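Local coordinates for mRNA export factor (Human herpesvirus 1, PDB 4YXP), which regulates viral gene expression as a homodimer, exporting intronless viral mRNAs from the nucleus and inhibiting host splicing, here represented by its folded C-terminal domain, at residues A5-I8 and T12-V15; R156-L161 and C171-L176; A101-V106 and A119-A124; R87-N92 and Q139-G144; Q46-A51 and P57-Q62. All blocks are in the same frame, centred on the assembly; numbering follows the deposited sequence.

Contact 1 of 5, residues A5-I8 and T12-V15; sequences ADTI and TRLV
Where the extended segment 5-8, which has no regular secondary structure, runs into helix 10-17, the backbones of Ile8 and Thr12 come within 6.8 Å at their CA atoms, and the side chain of Arg13 reaches back to Ile8. The motif is a local one: an arginine in a helix hydrogen-bonds to a carbonyl of the segment that leads into it, within the N-terminal arm that lies against the second subunit of the intertwined dimer. With its chain extended from CG to NE, Arg13 lays its guanidinium beside Ile8 O. NE gives the main bond, 2.9 Å to that oxygen, from above the carbonyl plane and with an N-H...O angle of 141°; NH2 adds a weak second bond to the same atom. Apolar contact accompanies the polar one, for Ile8 CG2 packs near Thr12 CB at 4.2 Å. Ile8 also packs on Phe225 of the second subunit. Thr12 turns its hydroxyl elsewhere, to Asp9 of its own chain and to the carbonyl of Ile185 of the second subunit. The Ile8 branch that meets the arginine stem is CG2, held anti to the backbone N, and it ends 4.0 Å from Arg13 CG.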
# COMPACT_ATOMS: atom_id res chain seq x y z
N ALA B 5 -8.67 -26.47 -21.33
CA ALA B 5 -8.67 -25.02 -21.38
C ALA B 5 -8.46 -24.44 -19.98
O ALA B 5 -8.59 -25.14 -18.98
CB ALA B 5 -9.96 -24.50 -21.98
N ASP B 6 -8.15 -23.14 -19.92
CA ASP B 6 -7.89 -22.47 -18.66
C ASP B 6 -9.16 -22.37 -17.81
O ASP B 6 -10.16 -21.80 -18.25
CB ASP B 6 -7.32 -21.07 -18.91
CG ASP B 6 -6.68 -20.46 -17.67
OD1 ASP B 6 -6.02 -21.20 -16.91
OD2 ASP B 6 -6.85 -19.23 -17.46
N THR B 7 -9.11 -22.92 -16.60
CA THR B 7 -10.27 -22.93 -15.72
C THR B 7 -9.86 -23.10 -14.26
O THR B 7 -8.74 -23.53 -13.98
CB THR B 7 -11.25 -24.06 -16.11
OG1 THR B 7 -12.48 -23.91 -15.39
CG2 THR B 7 -10.65 -25.43 -15.80
N ILE B 8 -10.76 -22.75 -13.34
CA ILE B 8 -10.55 -23.05 -11.93
C ILE B 8 -10.94 -24.50 -11.71
O ILE B 8 -12.08 -24.89 -11.94
CB ILE B 8 -11.36 -22.11 -11.02
CG1 ILE B 8 -11.00 -20.64 -11.29
CG2 ILE B 8 -11.09 -22.44 -9.55
CD1 ILE B 8 -11.92 -19.64 -10.62
N THR B 12 -10.43 -27.08 -6.24
CA THR B 12 -10.26 -25.76 -5.66
C THR B 12 -11.62 -25.10 -5.42
O THR B 12 -11.79 -24.37 -4.45
CB THR B 12 -9.39 -24.87 -6.56
OG1 THR B 12 -8.12 -25.49 -6.76
CG2 THR B 12 -9.18 -23.50 -5.94
N ARG B 13 -12.58 -25.36 -6.30
CA ARG B 13 -13.92 -24.80 -6.13
C ARG B 13 -14.56 -25.33 -4.84
O ARG B 13 -15.31 -24.61 -4.18
CB ARG B 13 -14.81 -25.14 -7.33
CG ARG B 13 -14.33 -24.50 -8.62
CD ARG B 13 -15.28 -24.75 -9.78
NE ARG B 13 -14.72 -24.23 -11.03
CZ ARG B 13 -15.44 -23.90 -12.10
NH1 ARG B 13 -16.76 -24.04 -12.10
NH2 ARG B 13 -14.83 -23.44 -13.18
N LEU B 14 -14.25 -26.57 -4.48
CA LEU B 14 -14.71 -27.15 -3.22
C LEU B 14 -14.10 -26.39 -2.04
O LEU B 14 -14.79 -26.05 -1.08
CB LEU B 14 -14.32 -28.62 -3.12
CG LEU B 14 -15.22 -29.65 -3.79
CD1 LEU B 14 -14.52 -31.00 -3.82
CD2 LEU B 14 -16.55 -29.77 -3.07
N VAL B 15 -12.80 -26.15 -2.13
CA VAL B 15 -12.06 -25.43 -1.09
C VAL B 15 -12.67 -24.05 -0.88
O VAL B 15 -12.94 -23.65 0.25
CB VAL B 15 -10.57 -25.33 -1.46
CG1 VAL B 15 -9.80 -24.50 -0.44
CG2 VAL B 15 -9.96 -26.72 -1.57

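Contact 2 of 5, residues R156-L161 and C171-L176; sequences RLRPFL and CGLDEL
Arg158 NH1 and Asp174 OD1 form the salt bridge of this contact; their 2.5 Å separation is shorter than usual, so its exact length is doubtful. The carboxylate oxygen lies at the edge of the guanidinium, near its plane, and the two flat groups are turned 35° against each other. Leu173 meets the same guanidinium from another direction: its CD2 methyl sits over one face, offset toward the rim, 3.9 Å from Arg158 NH1. The other methyl of Leu173, CD1, packs against Leu161 CD1 at 4.2 Å, so one leucine touches both the charged and the apolar side chain of helix 146-167. The bend of Arg158 at chi3 (-57°) turns the guanidinium out of line with its stem, toward Asp174. Behind the pair, Gly172 occupies the N-cap position and its backbone O accepts from Leu176 N, starting helix 173-179 so that Leu173 and Asp174 stand in its first turn. Asp151 of the second subunit forms a weak, long ion pair with Arg158 NE. Segment 171-176 lies in the CHC2-type zinc finger, whose metal is about 10 Å from the Leu161 side chain. Helix 188-204 covers the apolar part, with Phe193 touching both Leu161 and Leu173.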
# COMPACT_ATOMS: atom_id res chain seq x y z
N ARG B 156 0.44 4.31 -3.32
CA ARG B 156 -0.30 5.55 -3.14
C ARG B 156 -0.11 6.54 -4.29
O ARG B 156 -1.03 7.27 -4.65
CB ARG B 156 0.08 6.19 -1.79
CG ARG B 156 -0.46 5.40 -0.60
CD ARG B 156 0.21 5.74 0.73
NE ARG B 156 -0.23 4.80 1.77
CZ ARG B 156 -1.30 4.97 2.55
NH1 ARG B 156 -2.05 6.07 2.44
NH2 ARG B 156 -1.62 4.05 3.46
N LEU B 157 1.08 6.54 -4.90
CA LEU B 157 1.41 7.56 -5.90
C LEU B 157 1.32 7.10 -7.36
O LEU B 157 1.48 7.91 -8.27
CB LEU B 157 2.83 8.09 -5.64
CG LEU B 157 3.04 8.93 -4.38
CD1 LEU B 157 4.52 9.22 -4.19
CD2 LEU B 157 2.25 10.23 -4.43
N ARG B 158 1.06 5.82 -7.60
CA ARG B 158 1.17 5.28 -8.96
C ARG B 158 0.30 6.03 -9.98
O ARG B 158 0.79 6.39 -11.05
CB ARG B 158 0.81 3.78 -8.97
CG ARG B 158 0.96 3.12 -10.34
CD ARG B 158 0.68 1.62 -10.28
NE ARG B 158 1.53 0.93 -9.31
CZ ARG B 158 2.74 0.44 -9.58
NH1 ARG B 158 3.26 0.56 -10.80
NH2 ARG B 158 3.43 -0.17 -8.63
N PRO B 159 -0.98 6.30 -9.66
CA PRO B 159 -1.80 7.01 -10.66
C PRO B 159 -1.33 8.45 -10.92
O PRO B 159 -1.41 8.92 -12.05
CB PRO B 159 -3.20 7.00 -10.03
CG PRO B 159 -3.18 5.87 -9.07
CD PRO B 159 -1.79 5.88 -8.51
N PHE B 160 -0.87 9.13 -9.87
CA PHE B 160 -0.33 10.48 -10.03
C PHE B 160 0.92 10.46 -10.90
O PHE B 160 1.07 11.30 -11.80
CB PHE B 160 0.01 11.08 -8.66
CG PHE B 160 0.75 12.38 -8.74
CD1 PHE B 160 0.12 13.53 -9.18
CD2 PHE B 160 2.09 12.45 -8.38
CE1 PHE B 160 0.80 14.74 -9.25
CE2 PHE B 160 2.78 13.65 -8.46
CZ PHE B 160 2.13 14.79 -8.89
N LEU B 161 1.81 9.52 -10.64
CA LEU B 161 3.10 9.48 -11.31
C LEU B 161 3.00 9.06 -12.77
O LEU B 161 3.89 9.38 -13.57
CB LEU B 161 4.06 8.55 -10.56
CG LEU B 161 4.49 9.04 -9.18
CD1 LEU B 161 5.28 7.97 -8.46
CD2 LEU B 161 5.31 10.33 -9.29
N CYS B 171 11.16 7.97 -17.44
CA CYS B 171 10.69 6.60 -17.47
C CYS B 171 9.47 6.46 -16.58
O CYS B 171 9.27 7.24 -15.65
CB CYS B 171 11.79 5.64 -17.02
SG CYS B 171 13.35 5.83 -17.92
N GLY B 172 8.64 5.45 -16.86
CA GLY B 172 7.51 5.15 -16.01
C GLY B 172 7.96 4.58 -14.68
O GLY B 172 9.10 4.15 -14.54
N LEU B 173 7.06 4.60 -13.70
CA LEU B 173 7.38 4.12 -12.36
C LEU B 173 7.92 2.69 -12.38
O LEU B 173 8.93 2.39 -11.75
CB LEU B 173 6.14 4.20 -11.47
CG LEU B 173 6.29 3.65 -10.05
CD1 LEU B 173 7.38 4.38 -9.29
CD2 LEU B 173 4.96 3.75 -9.31
N ASP B 174 7.23 1.81 -13.11
CA ASP B 174 7.62 0.41 -13.16
C ASP B 174 9.00 0.24 -13.79
O ASP B 174 9.81 -0.57 -13.33
CB ASP B 174 6.58 -0.40 -13.94
CG ASP B 174 5.24 -0.46 -13.23
OD1 ASP B 174 5.22 -0.38 -11.98
OD2 ASP B 174 4.21 -0.59 -13.91
N GLU B 175 9.27 1.01 -14.84
CA GLU B 175 10.56 0.96 -15.53
C GLU B 175 11.68 1.48 -14.63
O GLU B 175 12.77 0.91 -14.59
CB GLU B 175 10.50 1.78 -16.82
CG GLU B 175 9.40 1.36 -17.78
CD GLU B 175 9.04 2.45 -18.77
OE1 GLU B 175 9.96 3.17 -19.23
OE2 GLU B 175 7.84 2.60 -19.09
N LEU B 176 11.41 2.57 -13.91
CA LEU B 176 12.40 3.14 -12.99
C LEU B 176 12.84 2.11 -11.95
O LEU B 176 14.03 1.94 -11.69
CB LEU B 176 11.83 4.37 -12.27
CG LEU B 176 11.66 5.66 -13.08
CD1 LEU B 176 10.91 6.69 -12.25
CD2 LEU B 176 13.00 6.21 -13.53

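Contact 3 of 5, residues A101-V106 and A119-A124; sequences AMRDCV and ADETLA
A buried salt bridge joins consecutive helices of an all-helical fold, helix 93-109 and helix 112-132, at a spot where the C-terminal tail of the second subunit also enters. Arg103 and Glu121 approach from opposite directions, and the guanidinium grips a single carboxylate oxygen end-on: NH1 and NH2 each donate to Glu121 OE1 at 2.8 Å. That oxygen lies in the guanidinium plane, but both nitrogens reach it from the same face of the carboxylate, the two planes being 61° apart. Arg103 spans the wide gap between the helices because its chain is extended from CG to NE, with CG anti to the backbone N (chi1 176°). A water continues the network, accepting from Arg103 NH2 at 3.0 Å and donating to Thr122 OG1 at 2.7 Å; that hydroxyl also bonds to the carbonyl of Ser118. Lys267 of the second subunit adds a salt bridge to Glu121 OE1, while Tyr268 and Phe269 of that subunit give their backbone N-H groups to OE2. These partners belong to the region important for homodimerization. Within the chain, Arg103 NE bonds to Thr145 OG1 just before helix 146-167, and Thr122 packs on both that helix and helix 188-204.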
# COMPACT_ATOMS: atom_id res chain seq x y z
N ALA B 101 10.73 -7.25 11.66
CA ALA B 101 9.44 -7.82 11.28
C ALA B 101 8.29 -6.87 11.61
O ALA B 101 7.37 -6.71 10.82
CB ALA B 101 9.23 -9.16 11.95
N MET B 102 8.35 -6.25 12.79
CA MET B 102 7.30 -5.34 13.22
C MET B 102 7.33 -4.03 12.42
O MET B 102 6.29 -3.53 12.01
CB MET B 102 7.43 -5.04 14.71
CG MET B 102 6.68 -6.04 15.61
SD MET B 102 6.89 -5.67 17.37
CE MET B 102 8.66 -5.72 17.51
N ARG B 103 8.53 -3.50 12.19
CA ARG B 103 8.66 -2.27 11.42
C ARG B 103 8.14 -2.46 10.00
O ARG B 103 7.58 -1.54 9.40
CB ARG B 103 10.12 -1.81 11.38
CG ARG B 103 10.36 -0.57 10.51
CD ARG B 103 11.82 -0.13 10.53
NE ARG B 103 12.10 0.93 9.57
CZ ARG B 103 12.04 2.23 9.84
NH1 ARG B 103 11.70 2.67 11.05
NH2 ARG B 103 12.31 3.11 8.88
N ASP B 104 8.33 -3.66 9.46
CA ASP B 104 7.90 -3.95 8.10
C ASP B 104 6.39 -3.81 8.00
O ASP B 104 5.87 -3.24 7.04
CB ASP B 104 8.35 -5.34 7.67
CG ASP B 104 8.33 -5.53 6.16
OD1 ASP B 104 9.36 -5.24 5.51
OD2 ASP B 104 7.30 -5.95 5.63
N CYS B 105 5.68 -4.32 9.01
CA CYS B 105 4.23 -4.22 9.05
C CYS B 105 3.77 -2.78 9.23
O CYS B 105 2.81 -2.34 8.60
CB CYS B 105 3.66 -5.09 10.18
SG CYS B 105 3.84 -6.86 9.91
N VAL B 106 4.45 -2.04 10.10
CA VAL B 106 4.11 -0.65 10.35
C VAL B 106 4.20 0.15 9.05
O VAL B 106 3.28 0.89 8.70
CB VAL B 106 5.02 -0.03 11.43
CG1 VAL B 106 4.77 1.48 11.56
CG2 VAL B 106 4.79 -0.71 12.76
N ALA B 119 10.56 7.29 4.61
CA ALA B 119 11.54 7.35 3.53
C ALA B 119 12.72 8.23 3.95
O ALA B 119 13.88 7.88 3.73
CB ALA B 119 10.90 7.88 2.26
N ASP B 120 12.43 9.37 4.57
CA ASP B 120 13.49 10.25 5.06
C ASP B 120 14.25 9.61 6.22
O ASP B 120 15.47 9.77 6.33
CB ASP B 120 12.91 11.60 5.49
CG ASP B 120 12.63 12.51 4.30
OD1 ASP B 120 13.47 12.56 3.38
OD2 ASP B 120 11.57 13.16 4.29
N GLU B 121 13.55 8.88 7.08
CA GLU B 121 14.19 8.17 8.18
C GLU B 121 15.21 7.18 7.62
O GLU B 121 16.34 7.09 8.11
CB GLU B 121 13.16 7.44 9.05
CG GLU B 121 13.73 6.79 10.31
CD GLU B 121 12.71 5.94 11.06
OE1 GLU B 121 11.76 5.44 10.42
OE2 GLU B 121 12.86 5.78 12.29
N THR B 122 14.80 6.46 6.58
CA THR B 122 15.66 5.46 5.95
C THR B 122 16.89 6.11 5.33
O THR B 122 18.01 5.67 5.57
CB THR B 122 14.89 4.68 4.86
OG1 THR B 122 13.71 4.09 5.44
CG2 THR B 122 15.76 3.58 4.27
N LEU B 123 16.69 7.15 4.54
CA LEU B 123 17.79 7.79 3.83
C LEU B 123 18.69 8.60 4.77
O LEU B 123 19.91 8.66 4.56
CB LEU B 123 17.26 8.67 2.70
CG LEU B 123 16.51 7.95 1.57
CD1 LEU B 123 16.24 8.90 0.42
CD2 LEU B 123 17.27 6.73 1.07
N ALA B 124 18.12 9.23 5.79
CA ALA B 124 18.93 9.97 6.75
C ALA B 124 19.80 9.01 7.56
O ALA B 124 20.94 9.31 7.89
CB ALA B 124 18.06 10.82 7.66
O HOH W 1 13.04 1.60 6.35

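Contact 4 of 5, residues R87-N92 and Q139-G144; sequences RTFAGN and QDPIIG
Phe89 and Pro141 carry this contact, the proline lying over one face of the aromatic ring. Pro141 CD sits 3.7 Å from the ring centroid and only 16° off its normal, which makes this a CH-pi interaction, and CG of the same proline rests over the CD1 side of the ring. Phe89 is directed there from helix 75-91 with its CG anti to the carbonyl carbon (chi1 -73°). Ile142 addresses the ring differently: its CD1 methyl comes to the edge, near the ring plane, 4.2 Å from Phe89 CE2. The carboxylate of Asp140 is turned steeply, 72°, against the ring, with OD2 at 4.0 Å from Phe89 CD2. Asp140 is the N-cap of the short helix 141-144, and its OD1 accepts from Ile142 N at 2.7 Å, nearly along its C-O direction, and from Ile143 N at 3.1 Å, met from above the carboxylate plane. Tyr268 of the second subunit meets the Phe89 ring edge-to-face and also packs on Pro141 and Ile142, which brings the dimer partner into this core. The chemistry implies a division of labour: dispersion and CH-pi contact join the two segments, with a water weakly bridging Phe89 O and Gln139 O, while in the buried Asp140 carboxylate OD1 caps the start of the helix that presents Pro141 to the ring and OD2 is taken up by a hydrogen bond from Trp125 NE1.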
# COMPACT_ATOMS: atom_id res chain seq x y z
N ARG B 87 24.96 0.33 17.06
CA ARG B 87 25.65 -0.66 17.87
C ARG B 87 24.65 -1.60 18.56
O ARG B 87 24.87 -2.80 18.66
CB ARG B 87 26.53 0.05 18.91
CG ARG B 87 27.71 -0.75 19.41
CD ARG B 87 28.84 0.15 19.89
NE ARG B 87 28.46 0.98 21.03
CZ ARG B 87 28.34 2.31 21.02
NH1 ARG B 87 28.57 3.02 19.91
NH2 ARG B 87 27.99 2.95 22.13
N THR B 88 23.53 -1.04 19.01
CA THR B 88 22.48 -1.81 19.65
C THR B 88 21.82 -2.79 18.66
O THR B 88 21.59 -3.96 18.99
CB THR B 88 21.40 -0.88 20.26
OG1 THR B 88 21.99 -0.12 21.33
CG2 THR B 88 20.21 -1.66 20.80
N PHE B 89 21.53 -2.32 17.46
CA PHE B 89 21.00 -3.18 16.40
C PHE B 89 21.95 -4.35 16.13
O PHE B 89 21.54 -5.51 16.15
CB PHE B 89 20.79 -2.41 15.10
CG PHE B 89 19.61 -1.47 15.11
CD1 PHE B 89 18.57 -1.62 16.01
CD2 PHE B 89 19.55 -0.43 14.20
CE1 PHE B 89 17.50 -0.75 16.00
CE2 PHE B 89 18.49 0.44 14.19
CZ PHE B 89 17.45 0.28 15.09
N ALA B 90 23.21 -4.03 15.85
CA ALA B 90 24.18 -5.03 15.42
C ALA B 90 24.50 -6.03 16.52
O ALA B 90 24.79 -7.19 16.25
CB ALA B 90 25.46 -4.34 14.95
N GLY B 91 24.44 -5.58 17.77
CA GLY B 91 24.83 -6.40 18.90
C GLY B 91 23.76 -7.36 19.39
O GLY B 91 24.03 -8.21 20.24
N ASN B 92 22.56 -7.24 18.84
CA ASN B 92 21.42 -8.02 19.31
C ASN B 92 20.60 -8.56 18.14
O ASN B 92 19.51 -8.06 17.85
CB ASN B 92 20.54 -7.17 20.22
CG ASN B 92 21.29 -6.67 21.45
OD1 ASN B 92 21.40 -7.38 22.45
ND2 ASN B 92 21.82 -5.45 21.37
N GLN B 139 20.47 -6.60 7.65
CA GLN B 139 19.83 -7.12 8.86
C GLN B 139 19.43 -5.97 9.79
O GLN B 139 18.67 -6.15 10.74
CB GLN B 139 20.75 -8.09 9.59
CG GLN B 139 21.31 -9.22 8.72
CD GLN B 139 22.46 -8.77 7.83
OE1 GLN B 139 23.08 -7.72 8.07
NE2 GLN B 139 22.75 -9.55 6.80
N ASP B 140 19.99 -4.80 9.52
CA ASP B 140 19.62 -3.56 10.18
C ASP B 140 18.11 -3.32 10.02
O ASP B 140 17.61 -3.37 8.90
CB ASP B 140 20.46 -2.42 9.57
CG ASP B 140 20.12 -1.06 10.12
OD1 ASP B 140 18.93 -0.68 10.12
OD2 ASP B 140 21.07 -0.34 10.51
N PRO B 141 17.37 -3.10 11.13
CA PRO B 141 15.91 -2.97 10.98
C PRO B 141 15.45 -1.85 10.05
O PRO B 141 14.42 -2.00 9.38
CB PRO B 141 15.44 -2.70 12.41
CG PRO B 141 16.47 -3.32 13.27
CD PRO B 141 17.77 -3.13 12.55
N ILE B 142 16.19 -0.74 10.00
CA ILE B 142 15.80 0.40 9.18
C ILE B 142 16.11 0.11 7.71
O ILE B 142 15.25 0.27 6.84
CB ILE B 142 16.49 1.69 9.68
CG1 ILE B 142 15.98 2.04 11.07
CG2 ILE B 142 16.25 2.85 8.71
CD1 ILE B 142 16.67 3.24 11.72
N ILE B 143 17.34 -0.31 7.44
CA ILE B 143 17.73 -0.63 6.07
C ILE B 143 16.92 -1.83 5.56
O ILE B 143 16.49 -1.86 4.40
CB ILE B 143 19.25 -0.90 5.98
CG1 ILE B 143 20.01 0.39 6.31
CG2 ILE B 143 19.63 -1.41 4.59
CD1 ILE B 143 21.51 0.24 6.37
N GLY B 144 16.69 -2.80 6.44
CA GLY B 144 16.01 -4.03 6.06
C GLY B 144 14.56 -3.88 5.61
O GLY B 144 14.02 -4.78 4.96
O HOH W 2 20.71 -5.78 12.88

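Contact 5 of 5, residues Q46-A51 and P57-Q62; sequences QPFPAA and PVLAGQ
A turn-back in the N-terminal part of the chain forms this contact, bringing the extended, proline-rich loop 46-51 against Leu59 of the weakly bonded short helix 56-59, with Phe48 and Leu59 5.9 Å apart at their CA atoms. Leu59 reaches into the loop with both methyls. Its CD2 packs on the ring of Phe48, 3.8 Å from CD2 of that ring, and the two side chains cross at about a right angle. The other methyl, CD1, turns toward the next residues of the loop, lying 4.0 Å from Pro49 O and 4.4 Å from Ala50 CB. The backbone of Leu59 takes part as well: its carbonyl oxygen stands at the edge of the Phe48 ring, in the ring plane, 3.6 Å from CD2. Both side chains leave their backbones with CG anti to the carbonyl carbon (chi1 -74° in each), which points them into a common apolar layer over Thr88 of helix 75-91; Phe48 also packs on Ala95 and Ala99 of helix 93-109. The second subunit lies alongside, its His265 packing on Phe48 and hydrogen-bonded through ND1 to Ala60 O. Chemically the contact rests on van der Waals packing, and the carbonyl oxygen, in the ring plane, faces the slightly positive hydrogen rim, probably a mildly favourable electrostatic match.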
# COMPACT_ATOMS: atom_id res chain seq x y z
N GLN B 46 13.34 -11.39 24.98
CA GLN B 46 14.63 -10.91 24.48
C GLN B 46 14.50 -9.54 23.82
O GLN B 46 14.66 -9.42 22.60
CB GLN B 46 15.24 -11.91 23.50
CG GLN B 46 15.62 -13.24 24.13
CD GLN B 46 16.77 -13.92 23.41
OE1 GLN B 46 17.66 -13.27 22.87
NE2 GLN B 46 16.74 -15.25 23.39
N PRO B 47 14.20 -8.51 24.62
CA PRO B 47 14.14 -7.13 24.12
C PRO B 47 15.52 -6.55 23.89
O PRO B 47 16.51 -7.16 24.29
CB PRO B 47 13.41 -6.40 25.24
CG PRO B 47 13.81 -7.14 26.47
CD PRO B 47 13.93 -8.58 26.06
N PHE B 48 15.60 -5.39 23.25
CA PHE B 48 16.87 -4.66 23.17
C PHE B 48 17.31 -4.27 24.58
O PHE B 48 16.50 -3.77 25.36
CB PHE B 48 16.74 -3.40 22.32
CG PHE B 48 16.65 -3.65 20.84
CD1 PHE B 48 17.72 -4.20 20.14
CD2 PHE B 48 15.51 -3.29 20.13
CE1 PHE B 48 17.64 -4.41 18.78
CE2 PHE B 48 15.43 -3.50 18.77
CZ PHE B 48 16.49 -4.06 18.09
N PRO B 49 18.58 -4.51 24.93
CA PRO B 49 19.09 -3.88 26.15
C PRO B 49 19.09 -2.36 25.99
O PRO B 49 19.49 -1.88 24.93
CB PRO B 49 20.52 -4.43 26.27
CG PRO B 49 20.55 -5.66 25.42
CD PRO B 49 19.58 -5.41 24.31
N ALA B 50 18.64 -1.63 27.00
CA ALA B 50 18.45 -0.19 26.86
C ALA B 50 19.10 0.63 27.97
O ALA B 50 18.84 1.83 28.11
CB ALA B 50 16.97 0.13 26.79
N ALA B 51 19.96 -0.00 28.76
CA ALA B 51 20.62 0.69 29.87
C ALA B 51 21.57 1.76 29.35
O ALA B 51 22.44 1.50 28.52
CB ALA B 51 21.37 -0.31 30.74
N PRO B 57 13.68 5.04 24.86
CA PRO B 57 12.24 5.15 24.59
C PRO B 57 11.76 4.39 23.34
O PRO B 57 10.63 3.89 23.35
CB PRO B 57 12.04 6.65 24.40
CG PRO B 57 13.11 7.27 25.22
CD PRO B 57 14.29 6.37 25.05
N VAL B 58 12.58 4.30 22.30
CA VAL B 58 12.17 3.61 21.08
C VAL B 58 12.76 2.21 20.98
O VAL B 58 12.56 1.52 19.97
CB VAL B 58 12.54 4.44 19.82
CG1 VAL B 58 11.76 5.75 19.79
CG2 VAL B 58 14.04 4.71 19.76
N LEU B 59 13.47 1.77 22.01
CA LEU B 59 14.04 0.42 22.02
C LEU B 59 13.15 -0.58 22.76
O LEU B 59 13.31 -1.79 22.59
CB LEU B 59 15.43 0.43 22.66
CG LEU B 59 16.57 1.02 21.82
CD1 LEU B 59 17.87 1.01 22.61
CD2 LEU B 59 16.74 0.26 20.52
N ALA B 60 12.22 -0.08 23.57
CA ALA B 60 11.31 -0.95 24.30
C ALA B 60 10.09 -1.32 23.45
O ALA B 60 9.90 -0.79 22.35
CB ALA B 60 10.85 -0.27 25.58
N GLY B 61 9.29 -2.25 23.96
CA GLY B 61 7.98 -2.52 23.39
C GLY B 61 7.03 -1.42 23.80
O GLY B 61 6.11 -1.65 24.60
N GLN B 62 7.26 -0.22 23.26
CA GLN B 62 6.53 0.99 23.63
C GLN B 62 5.04 0.77 23.89
O GLN B 62 4.44 -0.20 23.42
CB GLN B 62 6.69 2.09 22.55
CG GLN B 62 7.09 1.64 21.13
CD GLN B 62 8.17 2.51 20.51
OE1 GLN B 62 9.31 2.07 20.35
NE2 GLN B 62 7.82 3.74 20.16

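Overall arrangement
Along the chain the order is contact 1, contact 5, contact 4 with contact 3 nested inside the loop it closes, then contact 2. Contacts 3, 4 and 5 cluster: centres of 3 and 4 are 12 Å apart, those of 4 and 5 are 13 Å apart, and contact 4 touches both neighbours, through Pro141 and Ile142 to contact 3, and through Thr88, Phe89 and Asn92 to contact 5. Contact 2 lies nearer the zinc site, 30 Å from contact 4 between centres and across the chain's centre from it. Contact 1 stands apart on the N-terminal arm, at least 34 Å from every other centre. All five touch the second subunit, consistent with an intertwined dimer.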